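Local coordinates for protein particle-associated glycoside hydrolase (Acinetobacter phage Fri1, PDB 6C72) that probably cleaves the capsular polysaccharide of Acinetobacter baumannii as a trimeric, zinc-binding tailspike depolymerase during virus entry, at residues K370-F384 with T394-L408. Residues are numbered along the deposited sequence; the frame is centred on the assembly and turned at random.
Sequences KDCIVDNCEFDTLAF and TSGRFTNNTLWGKDL. With ZN (zinc ion), chain K; ZN (zinc ion), chain N.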
loop_
_atom_site.group_PDB
_atom_site.type_symbol
_atom_site.label_atom_id
_atom_site.label_comp_id
_atom_site.label_asym_id
_atom_site.label_seq_id
_atom_site.Cartn_x
_atom_site.Cartn_y
_atom_site.Cartn_z
ATOM N N LYS A 370 -3.720 0.000 18.255
ATOM C CA LYS A 370 -3.927 -1.194 17.447
ATOM C C LYS A 370 -3.408 -0.957 16.030
ATOM O O LYS A 370 -3.668 0.093 15.432
ATOM C CB LYS A 370 -5.414 -1.590 17.428
ATOM C CG LYS A 370 -5.716 -2.838 16.565
ATOM C CD LYS A 370 -7.153 -3.447 16.750
ATOM C CE LYS A 370 -8.262 -2.494 16.242
ATOM N NZ LYS A 370 -9.649 -3.075 16.251
ATOM N N ASP A 371 -2.648 -1.929 15.516
ATOM C CA ASP A 371 -2.101 -1.935 14.156
ATOM C C ASP A 371 -1.230 -0.702 13.870
ATOM O O ASP A 371 -1.417 0.014 12.890
ATOM C CB ASP A 371 -3.211 -2.057 13.108
ATOM C CG ASP A 371 -2.692 -2.604 11.775
ATOM O OD1 ASP A 371 -1.636 -3.301 11.772
ATOM O OD2 ASP A 371 -3.289 -2.277 10.723
ATOM N N CYS A 372 -0.233 -0.503 14.722
ATOM C CA CYS A 372 0.798 0.507 14.496
ATOM C C CYS A 372 1.770 0.059 13.397
ATOM O O CYS A 372 2.329 -1.040 13.463
ATOM C CB CYS A 372 1.541 0.753 15.806
ATOM S SG CYS A 372 3.116 1.587 15.672
ATOM N N ILE A 373 1.984 0.917 12.394
ATOM C CA ILE A 373 2.782 0.584 11.212
ATOM C C ILE A 373 3.951 1.563 11.083
ATOM O O ILE A 373 3.747 2.759 10.823
ATOM C CB ILE A 373 1.928 0.605 9.933
ATOM C CG1 ILE A 373 0.857 -0.498 9.965
ATOM C CG2 ILE A 373 2.817 0.479 8.701
ATOM C CD1 ILE A 373 1.409 -1.886 9.915
ATOM N N VAL A 374 5.168 1.045 11.193
ATOM C CA VAL A 374 6.391 1.804 10.950
ATOM C C VAL A 374 7.262 0.968 10.012
ATOM O O VAL A 374 7.736 -0.112 10.394
ATOM C CB VAL A 374 7.152 2.126 12.242
ATOM C CG1 VAL A 374 8.418 2.951 11.904
ATOM C CG2 VAL A 374 6.247 2.824 13.258
ATOM N N ASP A 375 7.471 1.451 8.787
ATOM C CA ASP A 375 8.146 0.644 7.780
ATOM C C ASP A 375 9.126 1.486 6.973
ATOM O O ASP A 375 8.767 2.557 6.473
ATOM C CB ASP A 375 7.116 -0.014 6.857
ATOM C CG ASP A 375 7.751 -0.864 5.795
ATOM O OD1 ASP A 375 8.091 -2.030 6.102
ATOM O OD2 ASP A 375 7.921 -0.367 4.657
ATOM N N ASN A 376 10.360 0.984 6.842
ATOM C CA ASN A 376 11.418 1.623 6.056
ATOM C C ASN A 376 11.656 3.064 6.501
ATOM O O ASN A 376 11.869 3.962 5.684
ATOM C CB ASN A 376 11.135 1.532 4.557
ATOM C CG ASN A 376 11.641 0.227 3.953
ATOM O OD1 ASN A 376 12.839 0.082 3.687
ATOM N ND2 ASN A 376 10.739 -0.734 3.746
ATOM N N CYS A 377 11.613 3.279 7.810
ATOM C CA CYS A 377 11.878 4.565 8.429
ATOM C C CYS A 377 13.275 4.609 9.057
ATOM O O CYS A 377 13.883 3.581 9.363
ATOM C CB CYS A 377 10.822 4.863 9.493
ATOM S SG CYS A 377 9.175 5.059 8.816
ATOM N N GLU A 378 13.767 5.827 9.268
ATOM C CA GLU A 378 15.048 6.061 9.916
ATOM C C GLU A 378 14.844 6.820 11.219
ATOM O O GLU A 378 14.012 7.728 11.294
ATOM C CB GLU A 378 15.995 6.847 9.017
ATOM C CG GLU A 378 16.333 6.186 7.698
ATOM C CD GLU A 378 17.320 7.015 6.890
ATOM O OE1 GLU A 378 18.302 7.507 7.486
ATOM O OE2 GLU A 378 17.096 7.198 5.671
ATOM N N PHE A 379 15.601 6.448 12.248
ATOM C CA PHE A 379 15.489 7.065 13.566
ATOM C C PHE A 379 16.872 7.504 14.039
ATOM O O PHE A 379 17.788 6.677 14.115
ATOM C CB PHE A 379 14.854 6.089 14.560
ATOM C CG PHE A 379 13.423 5.757 14.248
ATOM C CD1 PHE A 379 12.387 6.528 14.770
ATOM C CD2 PHE A 379 13.107 4.684 13.432
ATOM C CE1 PHE A 379 11.046 6.238 14.482
ATOM C CE2 PHE A 379 11.778 4.379 13.146
ATOM C CZ PHE A 379 10.744 5.170 13.670
ATOM N N ASP A 380 17.031 8.805 14.327
ATOM C CA ASP A 380 18.273 9.303 14.914
ATOM C C ASP A 380 18.397 8.961 16.392
ATOM O O ASP A 380 19.514 8.931 16.921
ATOM C CB ASP A 380 18.389 10.824 14.750
ATOM C CG ASP A 380 18.877 11.231 13.381
ATOM O OD1 ASP A 380 19.111 10.342 12.541
ATOM O OD2 ASP A 380 18.998 12.449 13.132
ATOM N N THR A 381 17.278 8.739 17.073
ATOM C CA THR A 381 17.280 8.468 18.502
ATOM C C THR A 381 16.244 7.380 18.774
ATOM O O THR A 381 15.957 6.588 17.871
ATOM C CB THR A 381 17.010 9.772 19.283
ATOM O OG1 THR A 381 17.105 9.548 20.693
ATOM C CG2 THR A 381 15.643 10.373 18.935
ATOM N N LEU A 382 15.676 7.340 19.982
ATOM C CA LEU A 382 14.632 6.373 20.321
ATOM C C LEU A 382 13.552 6.343 19.252
ATOM O O LEU A 382 13.095 7.389 18.776
ATOM C CB LEU A 382 13.969 6.737 21.650
ATOM C CG LEU A 382 14.796 6.918 22.917
ATOM C CD1 LEU A 382 13.886 7.454 24.001
ATOM C CD2 LEU A 382 15.461 5.614 23.351
ATOM N N ALA A 383 13.123 5.137 18.887
ATOM C CA ALA A 383 11.991 5.049 17.971
ATOM C C ALA A 383 10.686 5.456 18.655
ATOM O O ALA A 383 9.863 6.149 18.049
ATOM C CB ALA A 383 11.878 3.637 17.391
ATOM N N PHE A 384 10.486 5.058 19.916
ATOM C CA PHE A 384 9.242 5.312 20.642
ATOM C C PHE A 384 9.551 5.930 21.992
ATOM O O PHE A 384 10.422 5.437 22.716
ATOM C CB PHE A 384 8.435 4.030 20.865
ATOM C CG PHE A 384 7.924 3.423 19.611
ATOM C CD1 PHE A 384 6.721 3.848 19.065
ATOM C CD2 PHE A 384 8.661 2.450 18.953
ATOM C CE1 PHE A 384 6.242 3.294 17.894
ATOM C CE2 PHE A 384 8.202 1.898 17.779
ATOM C CZ PHE A 384 6.989 2.316 17.245
ATOM N N THR A 394 -0.742 -2.226 21.154
ATOM C CA THR A 394 -1.398 -3.517 21.203
ATOM C C THR A 394 -0.900 -4.441 20.113
ATOM O O THR A 394 -0.660 -5.628 20.359
ATOM C CB THR A 394 -2.894 -3.300 21.078
ATOM O OG1 THR A 394 -3.314 -2.507 22.187
ATOM C CG2 THR A 394 -3.635 -4.613 21.096
ATOM N N SER A 395 -0.749 -3.928 18.900
ATOM C CA SER A 395 -0.305 -4.764 17.797
ATOM C C SER A 395 0.314 -3.882 16.730
ATOM O O SER A 395 0.115 -2.660 16.707
ATOM C CB SER A 395 -1.463 -5.560 17.197
ATOM O OG SER A 395 -2.447 -4.688 16.707
ATOM N N GLY A 396 1.019 -4.522 15.822
ATOM C CA GLY A 396 1.539 -3.825 14.674
ATOM C C GLY A 396 2.779 -4.496 14.119
ATOM O O GLY A 396 3.173 -5.583 14.540
ATOM N N ARG A 397 3.380 -3.792 13.164
ATOM C CA ARG A 397 4.532 -4.246 12.406
ATOM C C ARG A 397 5.537 -3.106 12.355
ATOM O O ARG A 397 5.214 -2.005 11.889
ATOM C CB ARG A 397 4.120 -4.673 10.997
ATOM C CG ARG A 397 3.083 -5.770 10.997
ATOM C CD ARG A 397 2.636 -6.132 9.602
ATOM N NE ARG A 397 3.756 -6.585 8.778
ATOM C CZ ARG A 397 4.198 -7.844 8.728
ATOM N NH1 ARG A 397 3.621 -8.796 9.464
ATOM N NH2 ARG A 397 5.221 -8.157 7.931
ATOM N N PHE A 398 6.723 -3.356 12.898
ATOM C CA PHE A 398 7.864 -2.444 12.894
ATOM C C PHE A 398 8.927 -3.107 12.016
ATOM O O PHE A 398 9.735 -3.903 12.491
ATOM C CB PHE A 398 8.344 -2.208 14.316
ATOM C CG PHE A 398 9.373 -1.128 14.448
ATOM C CD1 PHE A 398 8.992 0.181 14.652
ATOM C CD2 PHE A 398 10.728 -1.430 14.427
ATOM C CE1 PHE A 398 9.947 1.185 14.799
ATOM C CE2 PHE A 398 11.678 -0.433 14.578
ATOM C CZ PHE A 398 11.284 0.883 14.757
ATOM N N THR A 399 8.907 -2.788 10.724
ATOM C CA THR A 399 9.651 -3.541 9.726
ATOM C C THR A 399 10.626 -2.660 8.953
ATOM O O THR A 399 10.322 -1.503 8.620
ATOM C CB THR A 399 8.699 -4.223 8.738
ATOM O OG1 THR A 399 7.741 -3.266 8.269
ATOM C CG2 THR A 399 7.974 -5.425 9.380
ATOM N N ASN A 400 11.812 -3.215 8.689
ATOM C CA ASN A 400 12.758 -2.621 7.758
ATOM C C ASN A 400 13.127 -1.197 8.147
ATOM O O ASN A 400 13.340 -0.354 7.286
ATOM C CB ASN A 400 12.218 -2.654 6.333
ATOM C CG ASN A 400 11.939 -4.062 5.861
ATOM O OD1 ASN A 400 10.808 -4.393 5.485
ATOM N ND2 ASN A 400 12.967 -4.910 5.882
ATOM N N ASN A 401 13.193 -0.912 9.436
ATOM C CA ASN A 401 13.600 0.396 9.913
ATOM C C ASN A 401 15.037 0.331 10.398
ATOM O O ASN A 401 15.572 -0.745 10.691
ATOM C CB ASN A 401 12.686 0.875 11.047
ATOM C CG ASN A 401 11.223 0.828 10.662
ATOM O OD1 ASN A 401 10.804 1.569 9.770
ATOM N ND2 ASN A 401 10.432 -0.064 11.317
ATOM N N THR A 402 15.655 1.500 10.505
ATOM C CA THR A 402 17.003 1.617 11.038
ATOM C C THR A 402 16.963 2.534 12.252
ATOM O O THR A 402 16.385 3.623 12.200
ATOM C CB THR A 402 17.970 2.145 9.964
ATOM O OG1 THR A 402 18.082 1.183 8.910
ATOM C CG2 THR A 402 19.379 2.433 10.537
ATOM N N LEU A 403 17.520 2.078 13.351
ATOM C CA LEU A 403 17.758 2.934 14.505
ATOM C C LEU A 403 19.241 3.305 14.470
ATOM O O LEU A 403 20.109 2.479 14.754
ATOM C CB LEU A 403 17.344 2.245 15.801
ATOM C CG LEU A 403 15.845 2.376 16.133
ATOM C CD1 LEU A 403 14.951 1.544 15.198
ATOM C CD2 LEU A 403 15.555 2.023 17.587
ATOM N N TRP A 404 19.531 4.549 14.074
ATOM C CA TRP A 404 20.922 4.959 13.916
ATOM C C TRP A 404 21.622 5.124 15.257
ATOM O O TRP A 404 22.848 4.990 15.324
ATOM C CB TRP A 404 21.013 6.259 13.112
ATOM C CG TRP A 404 20.640 6.135 11.653
ATOM C CD1 TRP A 404 19.600 6.759 11.005
ATOM C CD2 TRP A 404 21.317 5.351 10.658
ATOM N NE1 TRP A 404 19.589 6.407 9.675
ATOM C CE2 TRP A 404 20.630 5.545 9.435
ATOM C CE3 TRP A 404 22.425 4.499 10.684
ATOM C CZ2 TRP A 404 21.019 4.915 8.257
ATOM C CZ3 TRP A 404 22.807 3.883 9.520
ATOM C CH2 TRP A 404 22.107 4.089 8.319
ATOM N N GLY A 405 20.875 5.424 16.321
ATOM C CA GLY A 405 21.481 5.626 17.627
ATOM C C GLY A 405 22.439 6.794 17.690
ATOM O O GLY A 405 23.431 6.737 18.420
ATOM N N LYS A 406 22.168 7.862 16.943
ATOM C CA LYS A 406 23.039 9.028 16.980
ATOM C C LYS A 406 22.945 9.737 18.324
ATOM O O LYS A 406 23.954 10.222 18.847
ATOM C CB LYS A 406 22.684 9.979 15.835
ATOM C CG LYS A 406 22.845 9.342 14.449
ATOM C CD LYS A 406 22.391 10.255 13.311
ATOM C CE LYS A 406 22.358 9.495 11.979
ATOM N NZ LYS A 406 21.618 10.229 10.894
ATOM N N ASP A 407 21.750 9.788 18.908
ATOM C CA ASP A 407 21.575 10.424 20.207
ATOM C C ASP A 407 21.440 9.363 21.292
ATOM O O ASP A 407 22.446 8.846 21.785
ATOM C CB ASP A 407 20.354 11.343 20.202
ATOM C CG ASP A 407 20.382 12.356 21.328
ATOM O OD1 ASP A 407 21.401 12.428 22.049
ATOM O OD2 ASP A 407 19.375 13.077 21.504
ATOM N N LEU A 408 20.206 9.047 21.688
ATOM C CA LEU A 408 19.975 7.974 22.648
ATOM C C LEU A 408 20.090 6.606 21.981
ATOM O O LEU A 408 19.729 6.422 20.817
ATOM C CB LEU A 408 18.609 8.127 23.319
ATOM C CG LEU A 408 18.467 9.396 24.167
ATOM C CD1 LEU A 408 17.099 9.466 24.840
ATOM C CD2 LEU A 408 19.591 9.492 25.194
HETATM ZN ZN ZN K . 19.697 9.009 6.955
HETATM ZN ZN ZN N . -2.977 -3.638 8.791
HETATM O O HOH W 1 -1.013 -4.487 9.163
HETATM O O HOH W 2 18.171 5.115 16.851
HETATM O O HOH W 3 16.591 11.918 22.122
HETATM O O HOH W 4 -2.220 -1.837 8.576
HETATM O O HOH W 5 -4.385 -2.195 8.454
HETATM O O HOH W 6 -2.296 -4.381 6.979
HETATM O O HOH W 7 -3.791 -5.976 8.863
#
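Asn401 reaches inward across the bend between strands 372-375 and 378-379 and binds both of its arms. Its ND2 donates to Val374 O (2.9 Å) from above that carbonyl plane, while Thr399 N approaches the same oxygen almost end-on, a double grip on one buried acceptor. Asn401 OD1 takes Cys377 N on a lone pair at 2.7 Å, and the amide's ND2 lies over the centre of the Phe398 ring. With CG trans to the backbone N (chi1 -171°), Phe398 runs alongside Val374, CD1 lying 3.6 Å from Val374 CB. Phe379 comes from the opposite direction; the two rings are near parallel (28°) but slid so far that they barely overlap, and Ala383 CB sits over a face of Phe379. Phe384 CE2 meets Phe398 CE1 obliquely, completing an aromatic cluster that Ile361 of the preceding coil also touches.

On the outer face, Thr399 OG1 donates to the anti lone pair of Asp375 OD1, whose other oxygen receives Asn376 ND2. Farther along, Trp404 turns its indole edge to Glu378: NE1 meets OE1 at 2.8 Å, with carboxylate and ring planes 74° apart. Glu378 OE1 also binds a zinc ion at 2.1 Å, so the indole probably helps orient this zinc ligand. Beyond it, Lys406 NZ forms a salt bridge with Asp380 OD1, from above the carboxylate plane, while Asp380 OD2 accepts the backbone N-H of Gly357 in the preceding coil.

Parallel strands 372-375 and 396-399, whose axes approach to 4.8 Å, stacked in register with an asparagine bonded at the inner bend and aromatics clustered inside, are characteristic of the right-handed parallel beta-helix of phage tailspikes, here two successive coils.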